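Local coordinates for protein CutA1 (Shewanella, PDB 3AHP) that probably binds divalent metal ions as a trimer and is thought to take part in tolerance of metals such as copper, at residues I71-L74 and V75-H79; K62-T65 and T66-P69. All blocks are in the same frame, centred on the assembly; numbering follows the deposited sequence.

Contact 1: residues I71-L74 and V75-H79; sequences IEQL and VITMH
V75 and I71 open a run of backbone bonds in which each N-H reaches back four residues, the defining pattern of an alpha helix. V75 N sits 2.7 Å from I71 O, I76 N 2.8 Å from E72 O, and M78 N 3.1 Å from L74 O. The bond from T77 N to Q73 O completes the set, though the position of that oxygen is less sure.

The apolar pairs follow the same spacing, their side chains running side by side. CG2 of I71 meets CG2 of V75 at 4.1 Å, and the CD1 branch of L74 lies 3.6 Å from M78 SD; with CG anti to its carbonyl carbon (chi1 -62°), M78 leans back toward L74. The aliphatic part of E72, extended beyond CG, runs alongside I76, its CG 4.2 Å from I76 CD1, while its carboxylate oxygen OE2 is hydrogen-bonded to Y68 OH.

L74, V75 and M78 face I22 and L26 of helix 16-28, I71 and V75 rest on F86 of strand 86-94, and E72 and I76 pack against G94 and F95 of a second subunit.

Contact 2: residues K62-T65 and T66-P69; sequences KCMT and TDYP
The carboxylate of D67 has the side chain of M64 over one of its faces: OD2 lies 3.5 Å from M64 CB, with M64 CG above the same face. D67 CG stands anti to its own carbonyl carbon (chi1 -52°), and this brings the group back across M64. The other carboxylate oxygen, OD1, has a weak hydrogen bond to S106 OG. The peptide planes are also approached from above. D67 N, 2.9 Å from M64 O, stands 51° out of that carbonyl's plane, and Y68 N, 3.1 Å from T65 O, is 68° out of its own, so neither donor uses a lone-pair direction. The ring of Y68 instead leads away from the turn, to L7 of strand 6-13 and G94 of a second subunit.

Both backbone bonds span three residues, as in a 3-10 turn, and they swing the chain from strand 50-64 into helix 68-78. This is the start of the second beta-alpha-beta crossover of a ferredoxin-like fold, the fold of the GlnB-like clan.

Replacing D67 by an alanine would probably uncover M64 CB on this side and leave S106 OG without its weak partner. A methyl-to-methylene contact lies beside the carboxylate, T66 CG2 being 4.0 Å from M64 CB. Beyond CG, the chain of M64 bends away toward I102 and K103 of helix 96-105. T65 O, already bonded to Y68 N, also has the CD of P69 at 4.0 Å, where the proline ring has no N-H to offer. The hydroxyl of T65 is engaged elsewhere, OG1 being hydrogen-bonded to P4 O.

Followed from the N terminus, the chain first lays down strand 6-13, helix 16-28 and the strands leading to 50-64, and only then reaches contact 2, which closes the tight turn out of that last strand. Contact 1 opens two residues later on the helix so begun and runs to its C-terminal end, before the chain returns in strand 86-94. The two are therefore in series, neither nested nor crossed, with centres about 13 Å apart. They nevertheless touch: I71 CD1 packs at 3.5 Å from C63 CB, joining helix to strand. Together they cover the turn and helix that carry the crossover past strand 6-13, which lies between strands 50-64 and 86-94.

Contact 1: residues I71-L74 and V75-H79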
ATOM      1  N   ILE B  71       6.494  16.371   8.270  1.00 26.13           N
ATOM      2  CA  ILE B  71       6.049  15.833   6.990  1.00 25.16           C
ATOM      3  C   ILE B  71       4.590  16.198   6.689  1.00 25.14           C
ATOM      4  O   ILE B  71       4.282  16.810   5.659  1.00 22.87           O
ATOM      5  CB  ILE B  71       6.259  14.328   6.923  1.00 24.23           C
ATOM      6  CG1 ILE B  71       7.744  14.026   7.169  1.00 26.39           C
ATOM      7  CG2 ILE B  71       5.795  13.773   5.559  1.00 20.42           C
ATOM      8  CD1 ILE B  71       8.086  12.553   7.348  1.00 26.05           C
ATOM      9  N   GLU B  72       3.718  15.934   7.649  1.00 24.54           N
ATOM     10  CA  GLU B  72       2.342  16.348   7.519  1.00 24.24           C
ATOM     11  C   GLU B  72       2.238  17.841   7.233  1.00 25.35           C
ATOM     12  O   GLU B  72       1.518  18.262   6.323  1.00 26.07           O
ATOM     13  CB  GLU B  72       1.586  16.039   8.788  1.00 23.52           C
ATOM     14  CG  GLU B  72       0.189  16.539   8.736  1.00 23.96           C
ATOM     15  CD  GLU B  72      -0.569  16.215   9.973  1.00 28.23           C
ATOM     16  OE1 GLU B  72      -0.650  17.108  10.840  1.00 31.69           O
ATOM     17  OE2 GLU B  72      -1.039  15.057  10.099  1.00 28.40           O
ATOM     18  N   GLN B  73       2.901  18.639   8.067  1.00 24.48           N
ATOM     19  CA  GLN B  73       2.915  20.078   7.896  1.00 23.62           C
ATOM     20  C   GLN B  73       3.366  20.481   6.494  1.00 22.28           C
ATOM     21  O   GLN B  73       2.638  21.140   5.776  1.00 24.38           O
ATOM     22  CB  GLN B  73       3.780  20.741   8.973  1.00 24.89           C
ATOM     23  CG  GLN B  73       3.476  22.226   9.190  1.00 26.24           C
ATOM     24  CD  GLN B  73       1.982  22.498   9.319  1.00 26.11           C
ATOM     25  OE1 GLN B  73       1.343  22.959   8.372  1.00 31.24           O
ATOM     26  NE2 GLN B  73       1.410  22.140  10.460  1.00 16.90           N
ATOM     27  N   LEU B  74       4.505  19.974   6.058  1.00 21.83           N
ATOM     28  CA  LEU B  74       4.993  20.255   4.721  1.00 21.26           C
ATOM     29  C   LEU B  74       4.036  19.778   3.614  1.00 21.71           C
ATOM     30  O   LEU B  74       3.714  20.538   2.691  1.00 21.34           O
ATOM     31  CB  LEU B  74       6.405  19.679   4.524  1.00 20.28           C
ATOM     32  CG  LEU B  74       7.145  20.078   3.242  1.00 21.29           C
ATOM     33  CD1 LEU B  74       7.070  21.574   3.046  1.00 23.37           C
ATOM     34  CD2 LEU B  74       8.602  19.660   3.276  1.00 21.04           C
ATOM     35  N   VAL B  75       3.607  18.521   3.678  1.00 21.09           N
ATOM     36  CA  VAL B  75       2.810  17.979   2.595  1.00 20.69           C
ATOM     37  C   VAL B  75       1.468  18.703   2.519  1.00 21.94           C
ATOM     38  O   VAL B  75       1.090  19.208   1.450  1.00 20.97           O
ATOM     39  CB  VAL B  75       2.608  16.443   2.682  1.00 19.97           C
ATOM     40  CG1 VAL B  75       1.610  15.978   1.627  1.00 15.83           C
ATOM     41  CG2 VAL B  75       3.938  15.718   2.493  1.00 18.32           C
ATOM     42  N   ILE B  76       0.802  18.835   3.666  1.00 21.32           N
ATOM     43  CA  ILE B  76      -0.523  19.439   3.703  1.00 21.83           C
ATOM     44  C   ILE B  76      -0.490  20.861   3.139  1.00 22.03           C
ATOM     45  O   ILE B  76      -1.333  21.213   2.321  1.00 23.39           O
ATOM     46  CB  ILE B  76      -1.132  19.430   5.138  1.00 22.26           C
ATOM     47  CG1 ILE B  76      -1.908  18.137   5.397  1.00 19.22           C
ATOM     48  CG2 ILE B  76      -2.061  20.618   5.340  1.00 22.77           C
ATOM     49  CD1 ILE B  76      -1.261  16.902   4.812  1.00 19.60           C
ATOM     50  N   THR B  77       0.493  21.663   3.548  1.00 21.38           N
ATOM     51  CA  THR B  77       0.595  23.029   3.046  1.00 21.32           C
ATOM     52  C   THR B  77       1.008  23.221   1.581  1.00 20.49           C
ATOM     53  O   THR B  77       0.569  24.164   0.923  1.00 19.90           O
ATOM     54  CB  THR B  77       1.312  24.036   4.019  1.00 22.47           C
ATOM     55  OG1 THR B  77       2.328  24.748   3.314  1.00 23.81           O
ATOM     56  CG2 THR B  77       1.899  23.367   5.228  1.00 18.22           C
ATOM     57  N   MET B  78       1.798  22.297   1.049  1.00 21.90           N
ATOM     58  CA  MET B  78       2.143  22.322  -0.375  1.00 22.29           C
ATOM     59  C   MET B  78       1.027  21.816  -1.268  1.00 22.18           C
ATOM     60  O   MET B  78       0.977  22.148  -2.436  1.00 23.92           O
ATOM     61  CB  MET B  78       3.415  21.521  -0.641  1.00 23.21           C
ATOM     62  CG  MET B  78       4.622  22.080   0.066  1.00 23.68           C
ATOM     63  SD  MET B  78       6.191  21.382  -0.471  1.00 19.82           S
ATOM     64  CE  MET B  78       6.207  21.764  -2.237  1.00  5.29           C
ATOM     65  N   HIS B  79       0.184  20.946  -0.736  1.00 22.24           N
ATOM     66  CA  HIS B  79      -0.931  20.399  -1.483  1.00 23.23           C
ATOM     67  C   HIS B  79      -1.970  21.479  -1.782  1.00 24.31           C
ATOM     68  O   HIS B  79      -2.235  22.340  -0.940  1.00 23.24           O
ATOM     69  CB  HIS B  79      -1.569  19.271  -0.673  1.00 23.39           C
ATOM     70  CG  HIS B  79      -2.434  18.356  -1.481  1.00 27.01           C
ATOM     71  ND1 HIS B  79      -2.027  17.097  -1.869  1.00 26.57           N
ATOM     72  CD2 HIS B  79      -3.694  18.508  -1.955  1.00 24.31           C
ATOM     73  CE1 HIS B  79      -3.004  16.507  -2.531  1.00 20.36           C
ATOM     74  NE2 HIS B  79      -4.025  17.341  -2.596  1.00 24.17           N
TER

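Contact 2: residues K62-T65 and T66-P69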
ATOM      1  N   LYS B  62       8.300   6.976   3.093  1.00 21.27           N
ATOM      2  CA  LYS B  62       8.871   6.178   4.151  1.00 22.90           C
ATOM      3  C   LYS B  62       9.727   7.033   5.050  1.00 23.14           C
ATOM      4  O   LYS B  62      10.594   7.776   4.577  1.00 23.67           O
ATOM      5  CB  LYS B  62       9.635   4.978   3.594  1.00 23.89           C
ATOM      6  CG  LYS B  62       8.739   4.001   2.842  1.00 25.69           C
ATOM      7  CD  LYS B  62       9.406   3.508   1.578  1.00 35.62           C
ATOM      8  CE  LYS B  62       8.925   4.250   0.346  1.00 38.19           C
ATOM      9  NZ  LYS B  62       8.055   3.358  -0.488  1.00 47.40           N
ATOM     10  N   CYS B  63       9.447   6.963   6.349  1.00 22.85           N
ATOM     11  CA  CYS B  63       9.969   7.933   7.285  1.00 23.20           C
ATOM     12  C   CYS B  63      10.001   7.438   8.721  1.00 23.80           C
ATOM     13  O   CYS B  63       9.379   6.438   9.066  1.00 22.21           O
ATOM     14  CB  CYS B  63       9.131   9.203   7.213  1.00 24.95           C
ATOM     15  SG  CYS B  63       7.530   9.059   7.990  1.00 27.67           S
ATOM     16  N   MET B  64      10.697   8.195   9.564  1.00 26.18           N
ATOM     17  CA  MET B  64      10.629   8.048  11.018  1.00 27.11           C
ATOM     18  C   MET B  64       9.391   8.707  11.621  1.00 27.23           C
ATOM     19  O   MET B  64       9.059   9.847  11.322  1.00 26.37           O
ATOM     20  CB  MET B  64      11.872   8.660  11.643  1.00 28.26           C
ATOM     21  CG  MET B  64      13.165   8.109  11.078  1.00 30.90           C
ATOM     22  SD  MET B  64      13.496   6.414  11.597  1.00 40.34           S
ATOM     23  CE  MET B  64      13.346   6.558  13.382  1.00 31.85           C
ATOM     24  N   THR B  65       8.718   7.987  12.495  1.00 28.04           N
ATOM     25  CA  THR B  65       7.527   8.510  13.126  1.00 28.74           C
ATOM     26  C   THR B  65       7.851   9.859  13.725  1.00 29.08           C
ATOM     27  O   THR B  65       7.002  10.720  13.913  1.00 29.47           O
ATOM     28  CB  THR B  65       7.105   7.554  14.221  1.00 29.57           C
ATOM     29  OG1 THR B  65       6.746   6.312  13.614  1.00 27.92           O
ATOM     30  CG2 THR B  65       5.952   8.119  15.047  1.00 27.97           C
ATOM     31  N   THR B  66       9.112  10.025  14.053  1.00 31.13           N
ATOM     32  CA  THR B  66       9.544  11.197  14.780  1.00 31.75           C
ATOM     33  C   THR B  66       9.467  12.466  13.902  1.00 32.03           C
ATOM     34  O   THR B  66       9.039  13.517  14.352  1.00 31.88           O
ATOM     35  CB  THR B  66      10.946  10.933  15.387  1.00 31.74           C
ATOM     36  OG1 THR B  66      11.009  11.509  16.679  1.00 32.28           O
ATOM     37  CG2 THR B  66      12.093  11.436  14.514  1.00 27.58           C
ATOM     38  N   ASP B  67       9.755  12.314  12.614  1.00 32.40           N
ATOM     39  CA  ASP B  67       9.635  13.406  11.669  1.00 31.41           C
ATOM     40  C   ASP B  67       8.190  13.682  11.288  1.00 30.39           C
ATOM     41  O   ASP B  67       7.928  14.624  10.549  1.00 30.37           O
ATOM     42  CB  ASP B  67      10.412  13.115  10.384  1.00 32.14           C
ATOM     43  CG  ASP B  67      11.840  12.715  10.633  1.00 34.08           C
ATOM     44  OD1 ASP B  67      12.572  13.451  11.327  1.00 35.53           O
ATOM     45  OD2 ASP B  67      12.260  11.705  10.038  1.00 41.98           O
ATOM     46  N   TYR B  68       7.264  12.833  11.719  1.00 30.07           N
ATOM     47  CA  TYR B  68       5.919  12.856  11.152  1.00 30.50           C
ATOM     48  C   TYR B  68       5.302  14.258  11.136  1.00 30.41           C
ATOM     49  O   TYR B  68       4.842  14.715  10.082  1.00 31.77           O
ATOM     50  CB  TYR B  68       4.965  11.842  11.807  1.00 30.30           C
ATOM     51  CG  TYR B  68       3.539  12.006  11.333  1.00 32.40           C
ATOM     52  CD1 TYR B  68       3.101  11.387  10.161  1.00 32.60           C
ATOM     53  CD2 TYR B  68       2.676  12.911  11.964  1.00 34.26           C
ATOM     54  CE1 TYR B  68       1.817  11.619   9.667  1.00 35.78           C
ATOM     55  CE2 TYR B  68       1.393  13.159  11.475  1.00 33.60           C
ATOM     56  CZ  TYR B  68       0.968  12.507  10.331  1.00 34.59           C
ATOM     57  OH  TYR B  68      -0.293  12.747   9.846  1.00 31.46           O
ATOM     58  N   PRO B  69       5.325  14.964  12.283  1.00 30.46           N
ATOM     59  CA  PRO B  69       4.622  16.253  12.342  1.00 30.42           C
ATOM     60  C   PRO B  69       5.093  17.273  11.294  1.00 29.84           C
ATOM     61  O   PRO B  69       4.284  18.044  10.780  1.00 31.35           O
ATOM     62  CB  PRO B  69       4.906  16.736  13.768  1.00 29.89           C
ATOM     63  CG  PRO B  69       5.083  15.475  14.539  1.00 29.63           C
ATOM     64  CD  PRO B  69       5.847  14.576  13.606  1.00 29.82           C
TER